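Local coordinates for blue-light-activated histidine kinase 2 (Erythrobacter litoralis HTCC2594, PDB 4R39), which is a light-sensing histidine kinase, represented by its C-terminal kinase region, that uses ATP to phosphorylate histidine and is involved in light-dependent bacterial virulence, at residues A[18-23]-A[40-45]; A[85-90]-A[121-126]. All coordinates share one frame; numbering follows the deposited sequence.

Contact 1: residues A[18-23]-A[40-45]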
loop_
_atom_site.group_PDB
_atom_site.type_symbol
_atom_site.label_atom_id
_atom_site.label_comp_id
_atom_site.label_asym_id
_atom_site.label_seq_id
_atom_site.Cartn_x
_atom_site.Cartn_y
_atom_site.Cartn_z
ATOM N N GLU A 18 -14.471 16.884 5.668
ATOM C CA GLU A 18 -13.983 15.987 6.706
ATOM C C GLU A 18 -12.918 15.055 6.140
ATOM O O GLU A 18 -11.889 14.821 6.775
ATOM C CB GLU A 18 -15.129 15.173 7.315
ATOM C CG GLU A 18 -14.682 14.074 8.286
ATOM C CD GLU A 18 -13.975 14.610 9.528
ATOM O OE1 GLU A 18 -13.827 15.845 9.662
ATOM O OE2 GLU A 18 -13.570 13.787 10.378
ATOM N N LEU A 19 -13.173 14.520 4.949
ATOM C CA LEU A 19 -12.206 13.651 4.296
ATOM C C LEU A 19 -10.919 14.417 4.051
ATOM O O LEU A 19 -9.822 13.891 4.236
ATOM C CB LEU A 19 -12.741 13.124 2.965
ATOM C CG LEU A 19 -11.703 12.352 2.141
ATOM C CD1 LEU A 19 -11.135 11.190 2.945
ATOM C CD2 LEU A 19 -12.295 11.853 0.837
ATOM N N ASP A 20 -11.057 15.668 3.634
ATOM C CA ASP A 20 -9.899 16.489 3.330
ATOM C C ASP A 20 -9.115 16.800 4.600
ATOM O O ASP A 20 -7.887 16.853 4.586
ATOM C CB ASP A 20 -10.330 17.782 2.651
ATOM C CG ASP A 20 -9.162 18.552 2.085
ATOM O OD1 ASP A 20 -8.524 18.037 1.144
ATOM O OD2 ASP A 20 -8.878 19.667 2.575
ATOM N N ARG A 21 -9.836 17.003 5.697
ATOM C CA ARG A 21 -9.210 17.291 6.981
ATOM C C ARG A 21 -8.342 16.110 7.411
ATOM O O ARG A 21 -7.210 16.289 7.864
ATOM C CB ARG A 21 -10.282 17.577 8.034
ATOM C CG ARG A 21 -9.745 18.205 9.308
ATOM C CD ARG A 21 -10.764 18.158 10.438
ATOM N NE ARG A 21 -11.100 16.789 10.827
ATOM C CZ ARG A 21 -10.282 15.976 11.491
ATOM N NH1 ARG A 21 -9.066 16.381 11.834
ATOM N NH2 ARG A 21 -10.679 14.748 11.803
ATOM N N GLN A 22 -8.879 14.904 7.256
ATOM C CA GLN A 22 -8.137 13.687 7.562
ATOM C C GLN A 22 -6.896 13.532 6.683
ATOM O O GLN A 22 -5.821 13.216 7.180
ATOM C CB GLN A 22 -9.045 12.468 7.418
ATOM C CG GLN A 22 -10.079 12.365 8.521
ATOM C CD GLN A 22 -11.085 11.260 8.280
ATOM O OE1 GLN A 22 -10.896 10.406 7.413
ATOM N NE2 GLN A 22 -12.168 11.274 9.045
ATOM N N LEU A 23 -7.037 13.761 5.384
ATOM C CA LEU A 23 -5.905 13.602 4.477
ATOM C C LEU A 23 -4.840 14.670 4.720
ATOM O O LEU A 23 -3.653 14.428 4.504
ATOM C CB LEU A 23 -6.368 13.620 3.020
ATOM C CG LEU A 23 -7.351 12.509 2.648
ATOM C CD1 LEU A 23 -7.852 12.697 1.228
ATOM C CD2 LEU A 23 -6.727 11.130 2.821
ATOM N N MET A 40 -1.637 15.137 -3.996
ATOM C CA MET A 40 -2.327 14.844 -5.248
ATOM C C MET A 40 -3.694 14.219 -4.990
ATOM O O MET A 40 -4.701 14.659 -5.542
ATOM C CB MET A 40 -1.474 13.907 -6.104
ATOM C CG MET A 40 -0.075 14.443 -6.366
ATOM S SD MET A 40 0.654 13.856 -7.906
ATOM C CE MET A 40 2.245 14.681 -7.865
ATOM N N ILE A 41 -3.713 13.197 -4.137
ATOM C CA ILE A 41 -4.940 12.490 -3.774
ATOM C C ILE A 41 -5.993 13.452 -3.239
ATOM O O ILE A 41 -7.182 13.317 -3.538
ATOM C CB ILE A 41 -4.664 11.441 -2.683
ATOM C CG1 ILE A 41 -3.612 10.429 -3.157
ATOM C CG2 ILE A 41 -5.962 10.747 -2.253
ATOM C CD1 ILE A 41 -4.168 9.204 -3.850
ATOM N N ARG A 42 -5.550 14.411 -2.432
ATOM C CA ARG A 42 -6.452 15.391 -1.847
ATOM C C ARG A 42 -7.120 16.218 -2.935
ATOM O O ARG A 42 -8.342 16.381 -2.946
ATOM C CB ARG A 42 -5.692 16.307 -0.895
ATOM C CG ARG A 42 -5.343 15.654 0.428
ATOM C CD ARG A 42 -4.692 16.651 1.353
ATOM N NE ARG A 42 -5.615 17.723 1.718
ATOM C CZ ARG A 42 -5.241 18.920 2.151
ATOM N NH1 ARG A 42 -3.953 19.216 2.277
ATOM N NH2 ARG A 42 -6.156 19.830 2.455
ATOM N N ILE A 43 -6.306 16.730 -3.851
ATOM C CA ILE A 43 -6.809 17.521 -4.966
ATOM C C ILE A 43 -7.774 16.715 -5.827
ATOM O O ILE A 43 -8.878 17.172 -6.114
ATOM C CB ILE A 43 -5.651 18.040 -5.840
ATOM C CG1 ILE A 43 -4.854 19.092 -5.067
ATOM C CG2 ILE A 43 -6.174 18.643 -7.145
ATOM C CD1 ILE A 43 -3.530 19.452 -5.702
ATOM N N GLN A 44 -7.355 15.524 -6.242
ATOM C CA GLN A 44 -8.163 14.711 -7.147
ATOM C C GLN A 44 -9.517 14.336 -6.539
ATOM O O GLN A 44 -10.522 14.267 -7.250
ATOM C CB GLN A 44 -7.393 13.461 -7.573
ATOM C CG GLN A 44 -6.108 13.781 -8.322
ATOM C CD GLN A 44 -5.410 12.544 -8.850
ATOM O OE1 GLN A 44 -4.797 11.789 -8.092
ATOM N NE2 GLN A 44 -5.501 12.331 -10.158
ATOM N N SER A 45 -9.539 14.107 -5.227
ATOM C CA SER A 45 -10.785 13.832 -4.514
ATOM C C SER A 45 -11.784 14.967 -4.694
ATOM O O SER A 45 -12.940 14.744 -5.054
ATOM C CB SER A 45 -10.516 13.647 -3.021
ATOM O OG SER A 45 -10.340 12.282 -2.690
HETATM O O HOH W 1 -9.954 16.374 -0.379
#
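Asp-20 and Arg-42 mark the point where two helices draw nearest, their CA atoms 6.3 Å apart, while segments 18-23 and 40-45 run nearly antiparallel, at 173°, with axes 10.1 Å apart. Their contact shows how a partly exposed helix seam can pair an ionic outer edge with an apolar inner one. Arg-42 reaches across and grips the Asp-20 carboxylate side-on: NE bonds to OD1 of Asp-20 at 3.0 Å, and Arg-42 NH2 to Asp-20 OD2 at 2.7 Å. Both oxygens lie near the guanidinium plane, but the carboxylate is turned 41° from it: NE meets OD1 from above the carboxylate plane, while NH2 comes to the syn side of OD2, also tilted. A bend at chi3 (65°) turns the guanidinium group onto the acid. Gln-27 holds NH1 in turn. A water links Asp-20 OD1 (2.7 Å) to the carbonyl oxygen of Arg-42, a second bridge between the helices. Beneath the charges, the aliphatic part of Arg-42 slides past Leu-23 in the opposite direction, its CG 3.5 Å from Leu-23 CB. Leu-23 CD1 approaches Ile-41 CG2, and Ile-41 continues onto Val-62 of helix 58-75. Helices 32-48 and 58-75 probably form the two-helix hairpin of the phosphoacceptor region, on which helix 16-27 packs as an additional helix; His-28, the predicted phosphorylation site, lies in the turn between 16-27 and 32-48.

Contact 2: residues A[85-90]-A[121-126]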
loop_
_atom_site.group_PDB
_atom_site.type_symbol
_atom_site.label_atom_id
_atom_site.label_comp_id
_atom_site.label_asym_id
_atom_site.label_seq_id
_atom_site.Cartn_x
_atom_site.Cartn_y
_atom_site.Cartn_z
ATOM N N ILE A 85 2.345 2.773 14.977
ATOM C CA ILE A 85 1.308 2.218 14.106
ATOM C C ILE A 85 1.402 0.694 14.042
ATOM O O ILE A 85 2.440 0.163 13.656
ATOM C CB ILE A 85 1.429 2.768 12.669
ATOM C CG1 ILE A 85 1.304 4.297 12.654
ATOM C CG2 ILE A 85 0.371 2.146 11.763
ATOM C CD1 ILE A 85 -0.023 4.828 13.170
ATOM N N PRO A 86 0.318 -0.015 14.407
ATOM C CA PRO A 86 0.317 -1.477 14.259
ATOM C C PRO A 86 0.145 -1.906 12.802
ATOM O O PRO A 86 -0.969 -1.953 12.289
ATOM C CB PRO A 86 -0.884 -1.912 15.100
ATOM C CG PRO A 86 -1.787 -0.749 15.100
ATOM C CD PRO A 86 -0.918 0.471 15.045
ATOM N N LEU A 87 1.259 -2.228 12.155
ATOM C CA LEU A 87 1.278 -2.494 10.724
ATOM C C LEU A 87 0.357 -3.642 10.320
ATOM O O LEU A 87 -0.388 -3.536 9.343
ATOM C CB LEU A 87 2.709 -2.798 10.279
ATOM C CG LEU A 87 2.928 -2.964 8.774
ATOM C CD1 LEU A 87 2.603 -1.677 8.035
ATOM C CD2 LEU A 87 4.356 -3.391 8.509
ATOM N N GLY A 88 0.422 -4.739 11.066
ATOM C CA GLY A 88 -0.350 -5.925 10.747
ATOM C C GLY A 88 -1.836 -5.645 10.719
ATOM O O GLY A 88 -2.544 -6.103 9.822
ATOM N N ALA A 89 -2.304 -4.885 11.703
ATOM C CA ALA A 89 -3.712 -4.512 11.777
ATOM C C ALA A 89 -4.081 -3.688 10.549
ATOM O O ALA A 89 -5.076 -3.942 9.882
ATOM C CB ALA A 89 -3.977 -3.720 13.048
ATOM N N TYR A 90 -3.240 -2.707 10.262
ATOM C CA TYR A 90 -3.447 -1.785 9.159
ATOM C C TYR A 90 -3.467 -2.500 7.801
ATOM O O TYR A 90 -4.385 -2.289 7.004
ATOM C CB TYR A 90 -2.357 -0.715 9.237
ATOM C CG TYR A 90 -2.285 0.266 8.093
ATOM C CD1 TYR A 90 -3.417 0.908 7.620
ATOM C CD2 TYR A 90 -1.064 0.581 7.518
ATOM C CE1 TYR A 90 -3.336 1.817 6.585
ATOM C CE2 TYR A 90 -0.970 1.487 6.492
ATOM C CZ TYR A 90 -2.107 2.103 6.026
ATOM O OH TYR A 90 -2.013 3.008 4.996
ATOM N N GLU A 121 5.252 7.280 8.861
ATOM C CA GLU A 121 5.752 7.346 7.493
ATOM C C GLU A 121 5.991 5.958 6.922
ATOM O O GLU A 121 5.732 5.706 5.751
ATOM C CB GLU A 121 7.054 8.141 7.430
ATOM C CG GLU A 121 6.859 9.649 7.394
ATOM C CD GLU A 121 7.971 10.372 6.660
ATOM O OE1 GLU A 121 8.791 9.698 5.997
ATOM O OE2 GLU A 121 8.023 11.620 6.735
ATOM N N THR A 122 6.498 5.060 7.754
ATOM C CA THR A 122 6.794 3.710 7.315
ATOM C C THR A 122 5.502 2.983 6.957
ATOM O O THR A 122 5.436 2.275 5.951
ATOM C CB THR A 122 7.547 2.931 8.407
ATOM O OG1 THR A 122 8.738 3.642 8.762
ATOM C CG2 THR A 122 7.920 1.538 7.922
ATOM N N ALA A 123 4.479 3.166 7.785
ATOM C CA ALA A 123 3.207 2.481 7.588
ATOM C C ALA A 123 2.549 2.966 6.306
ATOM O O ALA A 123 2.121 2.165 5.476
ATOM C CB ALA A 123 2.289 2.718 8.780
ATOM N N GLY A 124 2.474 4.284 6.152
ATOM C CA GLY A 124 1.884 4.889 4.973
ATOM C C GLY A 124 2.523 4.410 3.685
ATOM O O GLY A 124 1.825 4.114 2.718
ATOM N N ARG A 125 3.849 4.333 3.665
ATOM C CA ARG A 125 4.557 3.852 2.485
ATOM C C ARG A 125 4.216 2.389 2.210
ATOM O O ARG A 125 3.901 2.025 1.079
ATOM C CB ARG A 125 6.074 4.028 2.635
ATOM C CG ARG A 125 6.540 5.481 2.602
ATOM C CD ARG A 125 8.052 5.581 2.489
ATOM N NE ARG A 125 8.577 6.797 3.107
ATOM C CZ ARG A 125 8.720 7.963 2.488
ATOM N NH1 ARG A 125 8.377 8.105 1.209
ATOM N NH2 ARG A 125 9.210 8.999 3.154
ATOM N N ILE A 126 4.262 1.555 3.245
ATOM C CA ILE A 126 3.997 0.130 3.076
ATOM C C ILE A 126 2.537 -0.124 2.721
ATOM O O ILE A 126 2.243 -0.954 1.867
ATOM C CB ILE A 126 4.360 -0.672 4.344
ATOM C CG1 ILE A 126 5.866 -0.603 4.591
ATOM C CG2 ILE A 126 3.929 -2.139 4.204
ATOM C CD1 ILE A 126 6.281 -1.106 5.957
#
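Leu-87 and Ala-123 bring the two segments closest, with CA atoms 6.2 Å apart, where strand 85-86 gives way to helix 87-102 and faces the early turns of helix 120-140. This is the buried helical layer of the Bergerat fold, the ATP-binding domain of histidine kinases, and helix 120-140 carries its N-box sequence. The packing illustrates how a small residue lets larger neighbours gather round it. Ala-123 CB receives CG2 of Ile-85 at 3.6 Å, this branch being the one set anti to the backbone nitrogen, while CD1 of Leu-87 comes up to Ala-123 CA at 4.2 Å. The methyls of Leu-87 are shared out over Ile-126: CD2 meets Ile-126 CD1 at 3.9 Å and CD1 meets Ile-126 CG2 at 4.1 Å, the side chains crossing at about a right angle. Leu-87 and Ile-126 both continue onto Leu-162 of strand 161-168, tying the helices to the main sheet. Ile-85 joins Val-118 through the backbone, in the small two-stranded sheet. At the C-terminal end of 85-90, Tyr-90 completes the contact. With CG anti to the backbone nitrogen (chi1 173°), its ring extends toward helix 120-140, and its hydroxyl is hydrogen-bonded to the carbonyl oxygen of Ala-64 in helix 58-75. One ring edge is turned to the opposing backbone, where Tyr-90 CE2 lies 3.3 Å from Ala-123 O, close to the ring plane.

How the contacts relate
Contact 1 lies toward the periphery, its centre about 17 Å from the centre of the chain, and contact 2 is buried, its centre about 9 Å from that point; their own centres are 19 Å apart and they do not touch. Chemistry follows place: the partly exposed helix pair 18-23 and 40-45 is joined by charge and water above a thin apolar strip, whereas 85-90 and 121-126 meet without a hydrogen bond, by methyl groups and a ring. No helix is common to both pairs, yet helix 58-75, probably the second helix of the phosphoacceptor hairpin, touches Ile-41 of contact 1 and Tyr-90 and Ala-123 of contact 2, and so joins that region to the ATP-binding domain.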